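Local coordinates for protein esterase LipW (Mycobacterium marinum, PDB 3QH4) that probably acts as an esterase of the alpha/beta-hydrolase fold, hydrolysing a narrow range of ester substrates, at residues A[106-116]-A[301-312]. Residues are numbered along the deposited sequence; the frame is centred on the assembly and turned at random.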
ATOM      1  N   ARG A 106      10.602  -3.292   4.287  1.00  6.51           N
ATOM      2  CA  ARG A 106      11.624  -2.667   3.438  1.00  6.42           C
ATOM      3  C   ARG A 106      11.091  -1.346   2.871  1.00  6.37           C
ATOM      4  O   ARG A 106      11.781  -0.333   2.907  1.00  6.44           O
ATOM      5  CB  ARG A 106      12.057  -3.599   2.308  1.00  6.51           C
ATOM      6  CG  ARG A 106      13.140  -2.997   1.392  1.00  5.40           C
ATOM      7  CD  ARG A 106      14.452  -2.693   2.121  1.00  7.14           C
ATOM      8  NE  ARG A 106      15.505  -2.279   1.174  1.00  8.37           N
ATOM      9  CZ  ARG A 106      16.273  -3.112   0.477  1.00  9.01           C
ATOM     10  NH1 ARG A 106      16.112  -4.445   0.566  1.00  8.88           N
ATOM     11  NH2 ARG A 106      17.194  -2.604  -0.352  1.00 10.25           N
ATOM     12  N   GLN A 107       9.867  -1.370   2.324  1.00  5.13           N
ATOM     13  CA  GLN A 107       9.265  -0.161   1.782  1.00  5.49           C
ATOM     14  C   GLN A 107       9.233   0.965   2.818  1.00  5.59           C
ATOM     15  O   GLN A 107       9.525   2.123   2.493  1.00  5.77           O
ATOM     16  CB  GLN A 107       7.858  -0.492   1.246  1.00  5.60           C
ATOM     17  CG  GLN A 107       6.916   0.717   0.898  1.00  7.53           C
ATOM     18  CD  GLN A 107       7.326   1.455  -0.398  1.00  6.93           C
ATOM     19  OE1 GLN A 107       6.726   1.242  -1.460  1.00 10.43           O
ATOM     20  NE2 GLN A 107       8.311   2.338  -0.297  1.00  9.39           N
ATOM     21  N   CYS A 108       8.872   0.620   4.063  1.00  5.24           N
ATOM     22  CA  CYS A 108       8.754   1.616   5.132  1.00  5.41           C
ATOM     23  C   CYS A 108      10.125   2.200   5.444  1.00  4.94           C
ATOM     24  O   CYS A 108      10.241   3.420   5.636  1.00  6.19           O
ATOM     25  CB  CYS A 108       8.104   1.018   6.397  1.00  4.83           C
ATOM     26  SG  CYS A 108       6.326   0.706   6.159  1.00  6.79           S
ATOM     27  N   LEU A 109      11.149   1.347   5.502  1.00  6.05           N
ATOM     28  CA  LEU A 109      12.498   1.807   5.801  1.00  6.29           C
ATOM     29  C   LEU A 109      12.962   2.784   4.722  1.00  6.79           C
ATOM     30  O   LEU A 109      13.623   3.797   5.007  1.00  7.76           O
ATOM     31  CB  LEU A 109      13.490   0.638   5.894  1.00  6.75           C
ATOM     32  CG  LEU A 109      13.269  -0.265   7.120  1.00  7.07           C
ATOM     33  CD1 LEU A 109      14.032  -1.559   6.871  1.00  8.51           C
ATOM     34  CD2 LEU A 109      13.697   0.407   8.452  1.00  7.57           C
ATOM     35  N   GLU A 110      12.636   2.441   3.477  1.00  6.51           N
ATOM     36  CA  GLU A 110      13.047   3.270   2.337  1.00  6.40           C
ATOM     37  C   GLU A 110      12.359   4.614   2.373  1.00  6.83           C
ATOM     38  O   GLU A 110      13.012   5.649   2.180  1.00  6.64           O
ATOM     39  CB  GLU A 110      12.848   2.550   0.997  1.00  6.74           C
ATOM     40  CG  GLU A 110      13.681   1.245   0.860  1.00  7.27           C
ATOM     41  CD  GLU A 110      15.184   1.452   0.786  1.00  8.23           C
ATOM     42  OE1 GLU A 110      15.655   2.567   0.464  1.00  7.52           O
ATOM     43  OE2 GLU A 110      15.905   0.475   1.068  1.00  9.45           O
ATOM     44  N   LEU A 111      11.052   4.626   2.652  1.00  6.83           N
ATOM     45  CA  LEU A 111      10.321   5.898   2.751  1.00  7.00           C
ATOM     46  C   LEU A 111      10.889   6.782   3.863  1.00  6.97           C
ATOM     47  O   LEU A 111      11.170   7.959   3.639  1.00  6.88           O
ATOM     48  CB  LEU A 111       8.832   5.663   3.008  1.00  7.46           C
ATOM     49  CG  LEU A 111       8.022   5.028   1.879  1.00 10.54           C
ATOM     50  CD1 LEU A 111       6.564   4.844   2.313  1.00 12.48           C
ATOM     51  CD2 LEU A 111       8.089   5.881   0.603  1.00 13.06           C
ATOM     52  N   ALA A 112      11.057   6.215   5.059  1.00  6.78           N
ATOM     53  CA  ALA A 112      11.518   7.005   6.208  1.00  8.02           C
ATOM     54  C   ALA A 112      12.858   7.662   5.903  1.00  7.84           C
ATOM     55  O   ALA A 112      13.042   8.855   6.111  1.00  8.20           O
ATOM     56  CB  ALA A 112      11.631   6.114   7.457  1.00  7.44           C
ATOM     57  N   ARG A 113      13.797   6.866   5.406  1.00  7.71           N
ATOM     58  CA  ARG A 113      15.166   7.317   5.210  1.00  8.47           C
ATOM     59  C   ARG A 113      15.246   8.341   4.072  1.00  8.39           C
ATOM     60  O   ARG A 113      15.840   9.437   4.221  1.00  8.74           O
ATOM     61  CB  ARG A 113      16.063   6.126   4.889  1.00  8.73           C
ATOM     62  CG  ARG A 113      17.490   6.538   4.525  1.00 11.57           C
ATOM     63  CD  ARG A 113      18.380   5.317   4.388  1.00 13.63           C
ATOM     64  NE  ARG A 113      18.052   4.522   3.208  1.00 12.42           N
ATOM     65  CZ  ARG A 113      18.547   4.722   1.994  1.00 13.82           C
ATOM     66  NH1 ARG A 113      19.392   5.743   1.770  1.00 14.89           N
ATOM     67  NH2 ARG A 113      18.173   3.931   0.993  1.00 11.18           N
ATOM     68  N   ARG A 114      14.629   7.997   2.947  1.00  7.41           N
ATOM     69  CA  ARG A 114      14.763   8.837   1.764  1.00  7.34           C
ATOM     70  C   ARG A 114      13.965  10.132   1.819  1.00  7.31           C
ATOM     71  O   ARG A 114      14.413  11.169   1.283  1.00  8.05           O
ATOM     72  CB  ARG A 114      14.416   8.046   0.504  1.00  5.45           C
ATOM     73  CG  ARG A 114      15.421   6.897   0.209  1.00  5.69           C
ATOM     74  CD  ARG A 114      14.948   6.168  -1.026  1.00  5.73           C
ATOM     75  NE  ARG A 114      15.547   4.844  -1.150  1.00  5.74           N
ATOM     76  CZ  ARG A 114      16.286   4.454  -2.183  1.00  7.51           C
ATOM     77  NH1 ARG A 114      16.567   5.305  -3.172  1.00  7.42           N
ATOM     78  NH2 ARG A 114      16.738   3.196  -2.234  1.00  8.48           N
ATOM     79  N   ALA A 115      12.797  10.090   2.457  1.00  8.54           N
ATOM     80  CA  ALA A 115      11.971  11.292   2.599  1.00  9.69           C
ATOM     81  C   ALA A 115      12.297  12.064   3.874  1.00 11.13           C
ATOM     82  O   ALA A 115      11.705  13.112   4.098  1.00 12.53           O
ATOM     83  CB  ALA A 115      10.494  10.911   2.604  1.00  9.08           C
ATOM     84  N   ARG A 116      13.187  11.525   4.716  1.00 10.96           N
ATOM     85  CA  ARG A 116      13.541  12.145   6.011  1.00 10.78           C
ATOM     86  C   ARG A 116      12.292  12.384   6.853  1.00  9.77           C
ATOM     87  O   ARG A 116      11.930  13.511   7.131  1.00 10.26           O
ATOM     88  CB  ARG A 116      14.354  13.450   5.821  1.00 11.29           C
ATOM     89  CG  ARG A 116      15.627  13.207   4.996  1.00 14.01           C
ATOM     90  CD  ARG A 116      16.510  14.476   4.797  1.00 20.45           C
ATOM     91  NE  ARG A 116      15.834  15.542   4.050  1.00 23.42           N
ATOM     92  CZ  ARG A 116      15.462  15.499   2.764  1.00 27.80           C
ATOM     93  NH1 ARG A 116      15.676  14.424   1.989  1.00 28.49           N
ATOM     94  NH2 ARG A 116      14.856  16.564   2.239  1.00 31.29           N
ATOM     95  N   GLN A 301      14.851   0.345  -7.171  1.00  4.79           N
ATOM     96  CA  GLN A 301      15.536   1.485  -6.565  1.00  5.54           C
ATOM     97  C   GLN A 301      15.044   2.811  -7.098  1.00  5.08           C
ATOM     98  O   GLN A 301      14.913   3.777  -6.334  1.00  5.64           O
ATOM     99  CB  GLN A 301      17.058   1.351  -6.724  1.00  5.07           C
ATOM    100  CG  GLN A 301      17.632   0.182  -5.901  1.00  6.98           C
ATOM    101  CD  GLN A 301      17.707   0.526  -4.393  1.00  6.68           C
ATOM    102  OE1 GLN A 301      18.292   1.554  -4.011  1.00  8.01           O
ATOM    103  NE2 GLN A 301      17.115  -0.323  -3.552  1.00  7.23           N
ATOM    104  N   ARG A 302      14.773   2.872  -8.401  1.00  5.78           N
ATOM    105  CA  ARG A 302      14.194   4.096  -8.974  1.00  5.79           C
ATOM    106  C   ARG A 302      12.816   4.391  -8.373  1.00  5.03           C
ATOM    107  O   ARG A 302      12.478   5.553  -8.158  1.00  4.95           O
ATOM    108  CB  ARG A 302      14.120   4.003 -10.504  1.00  6.06           C
ATOM    109  CG  ARG A 302      15.491   4.210 -11.187  1.00  9.34           C
ATOM    110  CD  ARG A 302      15.311   4.428 -12.710  1.00 14.01           C
ATOM    111  NE  ARG A 302      15.007   3.176 -13.390  1.00 22.02           N
ATOM    112  CZ  ARG A 302      15.931   2.389 -13.950  1.00 24.70           C
ATOM    113  NH1 ARG A 302      15.569   1.245 -14.523  1.00 26.84           N
ATOM    114  NH2 ARG A 302      17.218   2.734 -13.913  1.00 23.87           N
ATOM    115  N   LEU A 303      12.018   3.344  -8.130  1.00  4.04           N
ATOM    116  CA  LEU A 303      10.744   3.526  -7.414  1.00  3.85           C
ATOM    117  C   LEU A 303      10.974   4.165  -6.035  1.00  4.84           C
ATOM    118  O   LEU A 303      10.353   5.185  -5.721  1.00  4.42           O
ATOM    119  CB  LEU A 303       9.985   2.167  -7.269  1.00  3.37           C
ATOM    120  CG  LEU A 303       8.761   2.334  -6.335  1.00  4.60           C
ATOM    121  CD1 LEU A 303       7.630   3.056  -7.028  1.00  4.35           C
ATOM    122  CD2 LEU A 303       8.312   0.939  -5.836  1.00  4.16           C
ATOM    123  N   PHE A 304      11.849   3.560  -5.223  1.00  4.73           N
ATOM    124  CA  PHE A 304      12.131   4.073  -3.871  1.00  4.70           C
ATOM    125  C   PHE A 304      12.610   5.536  -3.927  1.00  5.26           C
ATOM    126  O   PHE A 304      12.215   6.354  -3.115  1.00  4.76           O
ATOM    127  CB  PHE A 304      13.152   3.205  -3.133  1.00  5.63           C
ATOM    128  CG  PHE A 304      12.708   1.755  -2.902  1.00  5.94           C
ATOM    129  CD1 PHE A 304      11.373   1.427  -2.635  1.00  4.77           C
ATOM    130  CD2 PHE A 304      13.649   0.733  -2.925  1.00  5.71           C
ATOM    131  CE1 PHE A 304      10.997   0.082  -2.425  1.00  4.65           C
ATOM    132  CE2 PHE A 304      13.295  -0.603  -2.715  1.00  4.49           C
ATOM    133  CZ  PHE A 304      11.961  -0.931  -2.433  1.00  5.28           C
ATOM    134  N   ALA A 305      13.464   5.850  -4.895  1.00  5.23           N
ATOM    135  CA  ALA A 305      14.049   7.190  -4.977  1.00  4.43           C
ATOM    136  C   ALA A 305      12.938   8.168  -5.328  1.00  5.44           C
ATOM    137  O   ALA A 305      12.896   9.280  -4.776  1.00  6.15           O
ATOM    138  CB  ALA A 305      15.167   7.217  -6.002  1.00  5.30           C
ATOM    139  N   MET A 306      12.039   7.739  -6.229  1.00  5.27           N
ATOM    140  CA  MET A 306      10.945   8.576  -6.698  1.00  5.09           C
ATOM    141  C   MET A 306       9.979   8.883  -5.556  1.00  5.64           C
ATOM    142  O   MET A 306       9.519  10.023  -5.385  1.00  6.33           O
ATOM    143  CB  MET A 306      10.217   7.876  -7.856  1.00  4.28           C
ATOM    144  CG  MET A 306       9.101   8.686  -8.460  1.00  6.60           C
ATOM    145  SD  MET A 306       8.262   7.768  -9.765  1.00  6.41           S
ATOM    146  CE  MET A 306       9.638   7.496 -10.886  1.00  7.64           C
ATOM    147  N   GLN A 307       9.674   7.859  -4.777  1.00  4.61           N
ATOM    148  CA  GLN A 307       8.800   8.000  -3.621  1.00  4.89           C
ATOM    149  C   GLN A 307       9.426   8.924  -2.602  1.00  5.60           C
ATOM    150  O   GLN A 307       8.739   9.769  -2.040  1.00  6.55           O
ATOM    151  CB  GLN A 307       8.569   6.634  -2.979  1.00  3.98           C
ATOM    152  CG  GLN A 307       7.764   5.664  -3.838  1.00  4.55           C
ATOM    153  CD  GLN A 307       7.766   4.267  -3.211  1.00  7.38           C
ATOM    154  OE1 GLN A 307       8.789   3.840  -2.661  1.00  6.35           O
ATOM    155  NE2 GLN A 307       6.652   3.546  -3.323  1.00  6.22           N
ATOM    156  N   GLY A 308      10.726   8.753  -2.360  1.00  5.20           N
ATOM    157  CA  GLY A 308      11.439   9.595  -1.381  1.00  6.33           C
ATOM    158  C   GLY A 308      11.398  11.060  -1.760  1.00  7.15           C
ATOM    159  O   GLY A 308      11.129  11.916  -0.921  1.00  6.90           O
ATOM    160  N   HIS A 309      11.598  11.337  -3.038  1.00  7.36           N
ATOM    161  CA  HIS A 309      11.650  12.719  -3.511  1.00  8.93           C
ATOM    162  C   HIS A 309      10.257  13.347  -3.453  1.00  8.62           C
ATOM    163  O   HIS A 309      10.131  14.517  -3.137  1.00  9.27           O
ATOM    164  CB  HIS A 309      12.261  12.785  -4.912  1.00 10.01           C
ATOM    165  CG  HIS A 309      13.759  12.667  -4.916  1.00 16.08           C
ATOM    166  ND1 HIS A 309      14.571  13.477  -4.138  1.00 22.09           N
ATOM    167  CD2 HIS A 309      14.592  11.840  -5.593  1.00 21.05           C
ATOM    168  CE1 HIS A 309      15.838  13.149  -4.337  1.00 23.17           C
ATOM    169  NE2 HIS A 309      15.878  12.154  -5.207  1.00 23.30           N
ATOM    170  N   ALA A 310       9.223  12.554  -3.726  1.00  8.33           N
ATOM    171  CA  ALA A 310       7.843  13.061  -3.756  1.00  8.48           C
ATOM    172  C   ALA A 310       7.426  13.501  -2.374  1.00  8.60           C
ATOM    173  O   ALA A 310       6.923  14.620  -2.186  1.00  8.31           O
ATOM    174  CB  ALA A 310       6.871  11.997  -4.296  1.00  7.96           C
ATOM    175  N   LEU A 311       7.678  12.636  -1.395  1.00  7.71           N
ATOM    176  CA  LEU A 311       7.373  12.955  -0.018  1.00  8.65           C
ATOM    177  C   LEU A 311       8.267  14.063   0.483  1.00  9.00           C
ATOM    178  O   LEU A 311       7.793  14.963   1.141  1.00  8.57           O
ATOM    179  CB  LEU A 311       7.546  11.727   0.887  1.00  9.26           C
ATOM    180  CG  LEU A 311       6.428  10.701   0.852  1.00 11.65           C
ATOM    181  CD1 LEU A 311       6.848   9.447   1.644  1.00 12.54           C
ATOM    182  CD2 LEU A 311       5.088  11.316   1.376  1.00 13.01           C
ATOM    183  N   ALA A 312       9.564  14.015   0.164  1.00  8.39           N
ATOM    184  CA  ALA A 312      10.466  15.050   0.702  1.00 10.33           C
ATOM    185  C   ALA A 312      10.047  16.429   0.185  1.00 11.32           C
ATOM    186  O   ALA A 312      10.106  17.424   0.916  1.00 12.62           O
ATOM    187  CB  ALA A 312      11.910  14.761   0.337  1.00 10.44           C
TER
HETATM  188  O   HOH W   1      17.762   0.296  -0.743  1.00  9.54           O
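Helix-helix packing on one face of an alpha/beta-hydrolase sheet joins 106-116 to 301-312, whose axes cross at -49° and approach to 8.0 Å, with Arg114 fitted as a knob among Gln301, Phe304, Ala305 and Gly308. The absence of a side chain on Gly308 lets the backbones close in: its CA lies 4.4 Å from that of Ala115. Extended from CG to NE, the Arg114 chain runs over 301-312 and brings one guanidinium face down on Phe304 CB. At the guanidinium edge, Arg114 NH2 donates to Gln301 OE1 (2.9 Å), arriving from above the amide's carbonyl plane, while NE and NH2 together grip Glu110 OE1 side-on. Arg113 NH2 also forms a salt bridge to that oxygen and Arg106 NE one to OE2, completing a salt-bridge network likely to keep the carboxylate ionised. With CG anti to its carbonyl carbon (chi1 -61°), Glu110 lays that methylene over the Phe304 ring face, CG 3.9 Å from the centroid, in a CH-pi contact. Deeper, towards strands 85-91 and 189-193 of the central sheet, the amides of Gln107 and Gln307 exchange two hydrogen bonds: Gln107 NE2 to Gln307 OE1 (2.8 Å, nearly straight) and Gln307 NE2 to Gln107 OE1 (3.0 Å), with their planes 48° apart. Beyond them, Leu311 CB meets Ala115 CB at 3.5 Å.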